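Local coordinates for GAF domain/HD domain protein (Geobacter sulfurreducens, PDB 3EEA) that is of unknown function but, as a GAF domain cut from a longer GAF/HD protein, may serve as the sensory part of a probable phosphatase, at residues Leu25-Phe39 and Ile121-Phe135. Sequence-based numbering, arbitrary orientation.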
loop_
_atom_site.group_PDB
_atom_site.type_symbol
_atom_site.label_atom_id
_atom_site.label_comp_id
_atom_site.label_asym_id
_atom_site.label_seq_id
_atom_site.Cartn_x
_atom_site.Cartn_y
_atom_site.Cartn_z
ATOM N N LEU A 25 1.683 -4.317 5.682
ATOM C CA LEU A 25 2.838 -3.911 6.493
ATOM C C LEU A 25 3.628 -5.148 6.922
ATOM O O LEU A 25 4.866 -5.132 6.787
ATOM C CB LEU A 25 2.463 -3.114 7.716
ATOM C CG LEU A 25 1.910 -1.736 7.394
ATOM C CD1 LEU A 25 1.252 -1.202 8.691
ATOM C CD2 LEU A 25 3.016 -0.813 6.820
ATOM N N ARG A 26 2.938 -6.174 7.415
ATOM C CA ARG A 26 3.669 -7.384 7.870
ATOM C C ARG A 26 4.445 -8.101 6.749
ATOM O O ARG A 26 5.479 -8.759 6.999
ATOM C CB ARG A 26 2.760 -8.337 8.627
ATOM C CG ARG A 26 2.552 -7.801 10.035
ATOM C CD ARG A 26 1.700 -8.661 10.944
ATOM N NE ARG A 26 2.255 -9.978 11.287
ATOM C CZ ARG A 26 3.176 -10.218 12.221
ATOM N NH1 ARG A 26 3.718 -9.245 12.926
ATOM N NH2 ARG A 26 3.574 -11.456 12.445
ATOM N N LYS A 27 3.909 -8.043 5.547
ATOM C CA LYS A 27 4.561 -8.607 4.368
ATOM C C LYS A 27 5.732 -7.767 3.868
ATOM O O LYS A 27 6.681 -8.303 3.242
ATOM C CB LYS A 27 3.552 -8.776 3.271
ATOM C CG LYS A 27 2.566 -9.895 3.538
ATOM C CD LYS A 27 1.754 -10.084 2.304
ATOM C CE LYS A 27 0.602 -10.991 2.555
ATOM N NZ LYS A 27 -0.057 -11.142 1.241
ATOM N N LEU A 28 5.695 -6.464 4.120
ATOM C CA LEU A 28 6.752 -5.584 3.616
ATOM C C LEU A 28 7.886 -5.337 4.606
ATOM O O LEU A 28 8.983 -4.991 4.201
ATOM C CB LEU A 28 6.144 -4.214 3.237
ATOM C CG LEU A 28 5.283 -4.281 1.979
ATOM C CD1 LEU A 28 4.599 -2.963 1.727
ATOM C CD2 LEU A 28 6.152 -4.789 0.776
ATOM N N VAL A 29 7.596 -5.448 5.902
ATOM C CA VAL A 29 8.559 -5.097 6.944
ATOM C C VAL A 29 8.498 -6.189 7.977
ATOM O O VAL A 29 7.429 -6.530 8.446
ATOM C CB VAL A 29 8.224 -3.716 7.590
ATOM C CG1 VAL A 29 9.232 -3.373 8.732
ATOM C CG2 VAL A 29 8.204 -2.562 6.546
ATOM N N LYS A 30 9.643 -6.781 8.311
ATOM C CA LYS A 30 9.693 -7.842 9.347
ATOM C C LYS A 30 9.304 -7.245 10.707
ATOM O O LYS A 30 9.895 -6.260 11.180
ATOM C CB LYS A 30 11.092 -8.487 9.410
ATOM C CG LYS A 30 11.401 -9.265 8.144
ATOM C CD LYS A 30 12.804 -9.922 8.126
ATOM C CE LYS A 30 13.045 -10.722 6.814
ATOM N NZ LYS A 30 14.418 -11.348 6.773
ATOM N N THR A 31 8.284 -7.831 11.327
ATOM C CA THR A 31 7.772 -7.331 12.595
ATOM C C THR A 31 7.267 -8.499 13.446
ATOM O O THR A 31 6.839 -9.539 12.901
ATOM C CB THR A 31 6.550 -6.361 12.341
ATOM O OG1 THR A 31 5.412 -7.119 11.890
ATOM C CG2 THR A 31 6.860 -5.357 11.298
ATOM N N ARG A 32 7.318 -8.359 14.762
ATOM C CA ARG A 32 6.684 -9.336 15.639
ATOM C C ARG A 32 5.158 -9.139 15.687
ATOM O O ARG A 32 4.351 -10.095 15.588
ATOM C CB ARG A 32 7.311 -9.204 16.995
ATOM C CG ARG A 32 6.825 -10.162 18.052
ATOM C CD ARG A 32 7.435 -9.786 19.352
ATOM N NE ARG A 32 6.894 -10.589 20.436
ATOM C CZ ARG A 32 7.349 -11.804 20.757
ATOM N NH1 ARG A 32 8.327 -12.372 20.045
ATOM N NH2 ARG A 32 6.797 -12.464 21.768
ATOM N N TRP A 33 4.741 -7.899 15.875
ATOM C CA TRP A 33 3.325 -7.598 15.858
ATOM C C TRP A 33 3.060 -6.133 15.512
ATOM O O TRP A 33 4.014 -5.322 15.462
ATOM C CB TRP A 33 2.690 -7.922 17.188
ATOM C CG TRP A 33 3.292 -7.396 18.396
ATOM C CD1 TRP A 33 3.911 -8.155 19.380
ATOM C CD2 TRP A 33 3.181 -6.052 18.955
ATOM N NE1 TRP A 33 4.277 -7.366 20.414
ATOM C CE2 TRP A 33 3.847 -6.075 20.202
ATOM C CE3 TRP A 33 2.674 -4.829 18.478
ATOM C CZ2 TRP A 33 3.983 -4.939 21.009
ATOM C CZ3 TRP A 33 2.808 -3.678 19.283
ATOM C CH2 TRP A 33 3.481 -3.740 20.529
ATOM N N ILE A 34 1.792 -5.873 15.212
ATOM C CA ILE A 34 1.224 -4.573 14.858
ATOM C C ILE A 34 -0.063 -4.370 15.643
ATOM O O ILE A 34 -0.871 -5.296 15.781
ATOM C CB ILE A 34 0.891 -4.469 13.333
ATOM C CG1 ILE A 34 2.117 -4.888 12.531
ATOM C CG2 ILE A 34 0.356 -3.056 12.998
ATOM C CD1 ILE A 34 2.017 -4.757 10.975
ATOM N N ALA A 35 -0.210 -3.191 16.234
ATOM C CA ALA A 35 -1.366 -2.848 17.029
ATOM C C ALA A 35 -1.910 -1.492 16.554
ATOM O O ALA A 35 -1.174 -0.501 16.591
ATOM C CB ALA A 35 -0.986 -2.788 18.509
ATOM N N VAL A 36 -3.173 -1.451 16.117
ATOM C CA VAL A 36 -3.762 -0.269 15.549
ATOM C C VAL A 36 -4.836 0.237 16.474
ATOM O O VAL A 36 -5.645 -0.555 16.958
ATOM C CB VAL A 36 -4.391 -0.539 14.121
ATOM C CG1 VAL A 36 -4.982 0.799 13.559
ATOM C CG2 VAL A 36 -3.361 -1.202 13.219
ATOM N N TYR A 37 -4.834 1.546 16.698
ATOM C CA TYR A 37 -5.799 2.245 17.524
ATOM C C TYR A 37 -6.419 3.435 16.797
ATOM O O TYR A 37 -5.762 4.087 15.952
ATOM C CB TYR A 37 -5.086 2.843 18.720
ATOM C CG TYR A 37 -4.531 1.838 19.695
ATOM C CD1 TYR A 37 -5.173 1.573 20.927
ATOM C CD2 TYR A 37 -3.367 1.139 19.401
ATOM C CE1 TYR A 37 -4.660 0.628 21.801
ATOM C CE2 TYR A 37 -2.830 0.237 20.306
ATOM C CZ TYR A 37 -3.477 -0.021 21.486
ATOM O OH TYR A 37 -2.938 -0.943 22.335
ATOM N N PHE A 38 -7.662 3.768 17.149
ATOM C CA PHE A 38 -8.254 4.996 16.674
ATOM C C PHE A 38 -8.324 6.032 17.778
ATOM O O PHE A 38 -8.495 5.682 18.948
ATOM C CB PHE A 38 -9.637 4.729 16.117
ATOM C CG PHE A 38 -9.640 4.000 14.812
ATOM C CD1 PHE A 38 -8.842 4.432 13.753
ATOM C CD2 PHE A 38 -10.458 2.911 14.620
ATOM C CE1 PHE A 38 -8.855 3.765 12.549
ATOM C CE2 PHE A 38 -10.493 2.229 13.392
ATOM C CZ PHE A 38 -9.695 2.654 12.364
ATOM N N PHE A 39 -8.209 7.298 17.406
ATOM C CA PHE A 39 -8.291 8.380 18.390
ATOM C C PHE A 39 -9.754 8.763 18.549
ATOM O O PHE A 39 -10.423 9.074 17.554
ATOM C CB PHE A 39 -7.495 9.584 17.970
ATOM C CG PHE A 39 -7.359 10.625 19.069
ATOM C CD1 PHE A 39 -6.712 10.326 20.240
ATOM C CD2 PHE A 39 -7.886 11.891 18.906
ATOM C CE1 PHE A 39 -6.563 11.285 21.249
ATOM C CE2 PHE A 39 -7.756 12.850 19.915
ATOM C CZ PHE A 39 -7.084 12.530 21.086
ATOM N N ILE A 121 -5.836 10.917 13.712
ATOM C CA ILE A 121 -7.046 10.116 13.840
ATOM C C ILE A 121 -6.856 8.715 14.415
ATOM O O ILE A 121 -7.830 7.972 14.617
ATOM C CB ILE A 121 -7.808 9.983 12.505
ATOM C CG1 ILE A 121 -7.036 9.155 11.461
ATOM C CG2 ILE A 121 -8.108 11.370 11.920
ATOM C CD1 ILE A 121 -7.895 8.857 10.239
ATOM N N GLY A 122 -5.616 8.375 14.734
ATOM C CA GLY A 122 -5.291 7.034 15.185
ATOM C C GLY A 122 -3.793 6.844 15.259
ATOM O O GLY A 122 -2.999 7.814 15.119
ATOM N N ALA A 123 -3.374 5.627 15.554
ATOM C CA ALA A 123 -1.952 5.335 15.687
ATOM C C ALA A 123 -1.692 3.865 15.308
ATOM O O ALA A 123 -2.526 3.032 15.559
ATOM C CB ALA A 123 -1.458 5.635 17.096
ATOM N N VAL A 124 -0.546 3.590 14.719
ATOM C CA VAL A 124 -0.102 2.221 14.405
ATOM C C VAL A 124 1.187 1.995 15.167
ATOM O O VAL A 124 2.168 2.754 14.987
ATOM C CB VAL A 124 0.139 2.040 12.892
ATOM C CG1 VAL A 124 0.655 0.627 12.553
ATOM C CG2 VAL A 124 -1.143 2.340 12.116
ATOM N N PHE A 125 1.209 0.975 16.014
ATOM C CA PHE A 125 2.429 0.583 16.702
ATOM C C PHE A 125 2.952 -0.746 16.130
ATOM O O PHE A 125 2.175 -1.688 15.880
ATOM C CB PHE A 125 2.152 0.429 18.151
ATOM C CG PHE A 125 1.558 1.671 18.796
ATOM C CD1 PHE A 125 2.379 2.691 19.225
ATOM C CD2 PHE A 125 0.175 1.833 18.902
ATOM C CE1 PHE A 125 1.830 3.838 19.819
ATOM C CE2 PHE A 125 -0.389 2.971 19.496
ATOM C CZ PHE A 125 0.445 3.983 19.927
ATOM N N MET A 126 4.240 -0.798 15.886
ATOM C CA MET A 126 4.903 -1.968 15.289
ATOM C C MET A 126 6.053 -2.315 16.192
ATOM O O MET A 126 6.697 -1.424 16.715
ATOM C CB MET A 126 5.392 -1.644 13.898
ATOM C CG MET A 126 4.171 -1.389 12.930
ATOM S SD MET A 126 4.672 -1.003 11.269
ATOM C CE MET A 126 5.389 -2.491 10.718
ATOM N N ALA A 127 6.258 -3.617 16.414
ATOM C CA ALA A 127 7.248 -4.078 17.371
ATOM C C ALA A 127 8.056 -5.210 16.771
ATOM O O ALA A 127 7.525 -6.029 16.027
ATOM C CB ALA A 127 6.553 -4.578 18.676
ATOM N N ARG A 128 9.319 -5.236 17.128
ATOM C CA ARG A 128 10.111 -6.455 17.034
ATOM C C ARG A 128 11.099 -6.574 18.201
ATOM O O ARG A 128 11.326 -5.603 18.961
ATOM C CB ARG A 128 10.745 -6.641 15.654
ATOM C CG ARG A 128 11.420 -5.571 15.117
ATOM C CD ARG A 128 11.611 -5.821 13.609
ATOM N NE ARG A 128 12.680 -5.008 13.157
ATOM C CZ ARG A 128 12.907 -4.543 11.927
ATOM N NH1 ARG A 128 13.963 -3.785 11.797
ATOM N NH2 ARG A 128 12.138 -4.768 10.882
ATOM N N THR A 129 11.632 -7.788 18.398
ATOM C CA THR A 129 12.462 -8.024 19.572
ATOM C C THR A 129 13.726 -7.259 19.392
ATOM O O THR A 129 14.174 -7.071 18.258
ATOM C CB THR A 129 12.729 -9.516 19.808
ATOM O OG1 THR A 129 13.211 -10.106 18.596
ATOM C CG2 THR A 129 11.416 -10.201 20.226
ATOM N N ARG A 130 14.279 -6.798 20.512
ATOM C CA ARG A 130 15.426 -5.897 20.544
ATOM C C ARG A 130 16.764 -6.504 20.119
ATOM O O ARG A 130 17.742 -5.771 19.995
ATOM C CB ARG A 130 15.632 -5.349 21.961
ATOM C CG ARG A 130 14.543 -4.443 22.456
ATOM C CD ARG A 130 14.888 -3.920 23.841
ATOM N NE ARG A 130 15.937 -2.903 23.750
ATOM C CZ ARG A 130 17.148 -2.966 24.301
ATOM N NH1 ARG A 130 17.531 -3.999 25.027
ATOM N NH2 ARG A 130 17.990 -1.958 24.114
ATOM N N ASP A 131 16.827 -7.813 19.954
ATOM C CA ASP A 131 18.052 -8.453 19.424
ATOM C C ASP A 131 18.132 -8.307 17.887
ATOM O O ASP A 131 19.184 -8.529 17.302
ATOM C CB ASP A 131 18.159 -9.925 19.854
ATOM C CG ASP A 131 16.923 -10.714 19.538
ATOM O OD1 ASP A 131 15.870 -10.082 19.356
ATOM O OD2 ASP A 131 16.978 -11.954 19.501
ATOM N N ASN A 132 17.024 -7.908 17.260
ATOM C CA ASN A 132 16.983 -7.539 15.846
ATOM C C ASN A 132 17.358 -6.084 15.655
ATOM O O ASN A 132 17.264 -5.299 16.582
ATOM C CB ASN A 132 15.578 -7.744 15.281
ATOM C CG ASN A 132 15.205 -9.199 15.182
ATOM O OD1 ASN A 132 15.794 -9.942 14.399
ATOM N ND2 ASN A 132 14.228 -9.622 15.980
ATOM N N PRO A 133 17.803 -5.710 14.448
ATOM C CA PRO A 133 18.095 -4.286 14.241
ATOM C C PRO A 133 16.827 -3.477 14.398
ATOM O O PRO A 133 15.748 -3.999 14.095
ATOM C CB PRO A 133 18.546 -4.222 12.786
ATOM C CG PRO A 133 18.947 -5.628 12.434
ATOM C CD PRO A 133 18.073 -6.517 13.242
ATOM N N PRO A 134 16.939 -2.251 14.916
ATOM C CA PRO A 134 15.773 -1.367 14.968
ATOM C C PRO A 134 15.206 -1.083 13.569
ATOM O O PRO A 134 15.898 -1.281 12.540
ATOM C CB PRO A 134 16.311 -0.070 15.610
ATOM C CG PRO A 134 17.774 -0.151 15.506
ATOM C CD PRO A 134 18.179 -1.584 15.358
ATOM N N PHE A 135 13.958 -0.634 13.511
ATOM C CA PHE A 135 13.403 -0.203 12.236
ATOM C C PHE A 135 14.303 0.890 11.638
ATOM O O PHE A 135 14.641 1.872 12.322
ATOM C CB PHE A 135 11.979 0.291 12.390
ATOM C CG PHE A 135 11.008 -0.754 12.921
ATOM C CD1 PHE A 135 10.445 -1.700 12.093
ATOM C CD2 PHE A 135 10.697 -0.784 14.263
ATOM C CE1 PHE A 135 9.558 -2.630 12.600
ATOM C CE2 PHE A 135 9.819 -1.725 14.785
ATOM C CZ PHE A 135 9.236 -2.630 13.951
#
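Trp33 lays its indole over Ala127, and this pair marks a classic beta bulge in the antiparallel GAF-domain sheet: Arg32 and Trp33 together face Ala127, as Arg32 N gives Ala127 O a 2.7 Å bond while Trp33 N reaches the same oxygen only weakly. Beyond the bulge, strands 33-39 and 121-129 run antiparallel, with Ala35-Phe125 and Tyr37-Ala123 as hydrogen-bonded pairs. Ala127 CB sits 3.4 Å from the centroid of the Trp33 six-membered ring, 11° off its normal, a CH-pi contact. The ring is there because Trp33 CG is wedged between its own N and C (chi1 51°), which folds the indole back across the neighbouring strand. On the same face Tyr37 CD2 comes to 3.5 Å from Phe125 CE2, near the plane of the Phe125 ring, with the two ring planes nearly perpendicular. Arg32, Trp33, Tyr37 and Phe125 line the pocket that holds a polyether, probably from the crystallisation liquor. The other face, packed against helix 137-158, carries Ile34 alongside Val124 and Met126; the bend at Met126 chi3 brings CE to Thr31 CG2 and Ile34 CD1. Arg128 reaches back to the loop after helix 14-28, with Phe135 CD1 over one guanidinium face, NH1 bonded to Pro133 O, and a salt bridge from NH1 to Glu139. A leucine in place of Arg128 would probably leave Glu139 without its charged mate and Lys30 O without this donor. That donor, Arg128 NH2, meets a lone pair of Lys30 O at 2.7 Å, its N-H...O angle 179°.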